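Local coordinates for hypothetical protein PH0730 (Pyrococcus horikoshii, PDB 2P8T) that is of unknown function but may bind ATP and have aminoacyl-tRNA ligase activity, at residues Lys109-Glu112 with Leu113-Ala117. Numbering follows the deposited sequence.
Sequences KSIE and LRDEA
The carbonyl oxygen of Lys109, the N-cap residue, accepts the N-H of Leu113 (Leu113 N to Lys109 O, 3.1 Å), and this i to i+4 bond opens the first turn of helix 110-119. The Leu113 side chain comes back beside the same carbonyl oxygen, Leu113 CG 3.6 Å from Lys109 O. Ser110 O takes the Arg114 amide at 2.9 Å from Arg114 N, while the Ser110 hydroxyl is hydrogen-bonded to the carbonyl of Ile127. Ile111 O receives Asp115 N at 3.1 Å, and the Ile111 side chain runs alongside Arg114: with CG1 anti to the backbone N (chi1 -166°), CG1 lies 3.6 Å from Arg114 NH2, at the guanidinium edge. The Asp115 carboxylate lies above one guanidinium face, displaced toward its rim, where Arg114 NH2 to Asp115 OD1 measures 2.8 Å, a charge-only salt bridge because the oxygen lies well out of the plane. A leucine replacing Arg114 would probably leave the Asp115 carboxylate without this countercharge. Glu112 O bonds Glu116 N at 3.0 Å and also accepts from a water that donates to Glu116 OE2. Four i to i+4 bonds with N-H...O angles of 158° to 162° define a regular alpha-helical start on the surface, whose inner side, through Leu113 and Ala117, packs against strand 124-131 and helix 172-187.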
ATOM      1  N   LYS A 109      -2.096  -5.948  16.494  1.00 26.91           N
ATOM      2  CA  LYS A 109      -3.092  -5.235  17.257  1.00 27.07           C
ATOM      3  C   LYS A 109      -3.624  -4.124  16.377  1.00 26.15           C
ATOM      4  O   LYS A 109      -2.895  -3.181  16.058  1.00 25.06           O
ATOM      5  CB  LYS A 109      -2.472  -4.667  18.543  1.00 27.84           C
ATOM      6  CG  LYS A 109      -1.648  -5.679  19.344  1.00 30.85           C
ATOM      7  CD  LYS A 109      -2.499  -6.842  19.848  1.00 37.41           C
ATOM      8  CE  LYS A 109      -3.609  -6.368  20.801  1.00 39.99           C
ATOM      9  NZ  LYS A 109      -4.860  -7.168  20.630  1.00 42.76           N
ATOM     10  N   SER A 110      -4.891  -4.241  15.986  1.00 25.49           N
ATOM     11  CA  SER A 110      -5.503  -3.303  15.054  1.00 25.37           C
ATOM     12  C   SER A 110      -5.408  -1.866  15.546  1.00 24.53           C
ATOM     13  O   SER A 110      -5.095  -0.990  14.776  1.00 23.67           O
ATOM     14  CB  SER A 110      -6.975  -3.665  14.792  1.00 26.05           C
ATOM     15  OG  SER A 110      -7.076  -4.949  14.199  1.00 30.67           O
ATOM     16  N   ILE A 111      -5.664  -1.630  16.834  1.00 23.95           N
ATOM     17  CA  ILE A 111      -5.674  -0.263  17.353  1.00 24.02           C
ATOM     18  C   ILE A 111      -4.285   0.382  17.230  1.00 23.32           C
ATOM     19  O   ILE A 111      -4.167   1.561  16.904  1.00 21.74           O
ATOM     20  CB  ILE A 111      -6.234  -0.183  18.818  1.00 23.92           C
ATOM     21  CG1 ILE A 111      -6.554   1.272  19.190  1.00 26.49           C
ATOM     22  CG2 ILE A 111      -5.279  -0.836  19.803  1.00 25.92           C
ATOM     23  CD1 ILE A 111      -7.631   1.416  20.269  1.00 28.61           C
ATOM     24  N   GLU A 112      -3.244  -0.416  17.453  1.00 22.76           N
ATOM     25  CA  GLU A 112      -1.868   0.057  17.315  1.00 23.28           C
ATOM     26  C   GLU A 112      -1.561   0.433  15.871  1.00 22.72           C
ATOM     27  O   GLU A 112      -0.980   1.486  15.589  1.00 21.90           O
ATOM     28  CB  GLU A 112      -0.889  -1.001  17.842  1.00 24.18           C
ATOM     29  CG  GLU A 112      -1.101  -1.344  19.313  1.00 28.11           C
ATOM     30  CD  GLU A 112       0.061  -2.096  19.932  1.00 32.61           C
ATOM     31  OE1 GLU A 112       1.041  -2.390  19.212  1.00 34.42           O
ATOM     32  OE2 GLU A 112      -0.007  -2.397  21.148  1.00 34.99           O
ATOM     33  N   LEU A 113      -1.993  -0.410  14.937  1.00 21.55           N
ATOM     34  CA  LEU A 113      -1.749  -0.127  13.527  1.00 20.73           C
ATOM     35  C   LEU A 113      -2.538   1.099  13.059  1.00 20.50           C
ATOM     36  O   LEU A 113      -2.044   1.889  12.258  1.00 19.79           O
ATOM     37  CB  LEU A 113      -2.077  -1.358  12.677  1.00 20.39           C
ATOM     38  CG  LEU A 113      -1.213  -2.601  12.951  1.00 20.45           C
ATOM     39  CD1 LEU A 113      -1.669  -3.756  12.080  1.00 20.68           C
ATOM     40  CD2 LEU A 113       0.257  -2.330  12.711  1.00 21.03           C
ATOM     41  N   ARG A 114      -3.760   1.257  13.576  1.00 20.18           N
ATOM     42  CA  ARG A 114      -4.554   2.421  13.249  1.00 20.85           C
ATOM     43  C   ARG A 114      -3.812   3.694  13.662  1.00 20.98           C
ATOM     44  O   ARG A 114      -3.751   4.645  12.906  1.00 19.66           O
ATOM     45  CB  ARG A 114      -5.905   2.381  13.951  1.00 20.93           C
ATOM     46  CG  ARG A 114      -6.747   3.613  13.639  1.00 22.48           C
ATOM     47  CD  ARG A 114      -7.932   3.736  14.536  1.00 27.57           C
ATOM     48  NE  ARG A 114      -7.659   3.695  15.980  1.00 33.42           N
ATOM     49  CZ  ARG A 114      -7.338   4.741  16.730  1.00 33.90           C
ATOM     50  NH1 ARG A 114      -7.172   5.927  16.170  1.00 39.13           N
ATOM     51  NH2 ARG A 114      -7.154   4.599  18.041  1.00 30.24           N
ATOM     52  N   ASP A 115      -3.277   3.691  14.879  1.00 21.49           N
ATOM     53  CA  ASP A 115      -2.559   4.850  15.428  1.00 21.76           C
ATOM     54  C   ASP A 115      -1.330   5.177  14.579  1.00 21.37           C
ATOM     55  O   ASP A 115      -1.045   6.356  14.311  1.00 21.16           O
ATOM     56  CB  ASP A 115      -2.159   4.578  16.882  1.00 22.58           C
ATOM     57  CG  ASP A 115      -3.359   4.520  17.823  1.00 24.44           C
ATOM     58  OD1 ASP A 115      -4.455   4.994  17.439  1.00 23.79           O
ATOM     59  OD2 ASP A 115      -3.206   4.004  18.957  1.00 28.02           O
ATOM     60  N   GLU A 116      -0.616   4.136  14.142  1.00 21.10           N
ATOM     61  CA  GLU A 116       0.510   4.322  13.209  1.00 21.37           C
ATOM     62  C   GLU A 116       0.029   4.882  11.879  1.00 20.37           C
ATOM     63  O   GLU A 116       0.700   5.732  11.295  1.00 20.73           O
ATOM     64  CB  GLU A 116       1.309   3.022  13.002  1.00 21.99           C
ATOM     65  CG  GLU A 116       2.131   2.564  14.214  1.00 24.49           C
ATOM     66  CD  GLU A 116       2.992   3.672  14.817  1.00 29.76           C
ATOM     67  OE1 GLU A 116       3.816   4.259  14.083  1.00 32.86           O
ATOM     68  OE2 GLU A 116       2.815   3.971  16.020  1.00 33.20           O
ATOM     69  N   ALA A 117      -1.144   4.452  11.400  1.00 19.68           N
ATOM     70  CA  ALA A 117      -1.655   4.988  10.115  1.00 19.52           C
ATOM     71  C   ALA A 117      -1.994   6.481  10.224  1.00 19.91           C
ATOM     72  O   ALA A 117      -1.697   7.257   9.331  1.00 19.19           O
ATOM     73  CB  ALA A 117      -2.878   4.210   9.636  1.00 19.48           C
TER
HETATM   74  O   HOH W   1       0.782   2.375  17.579  1.00 31.88           O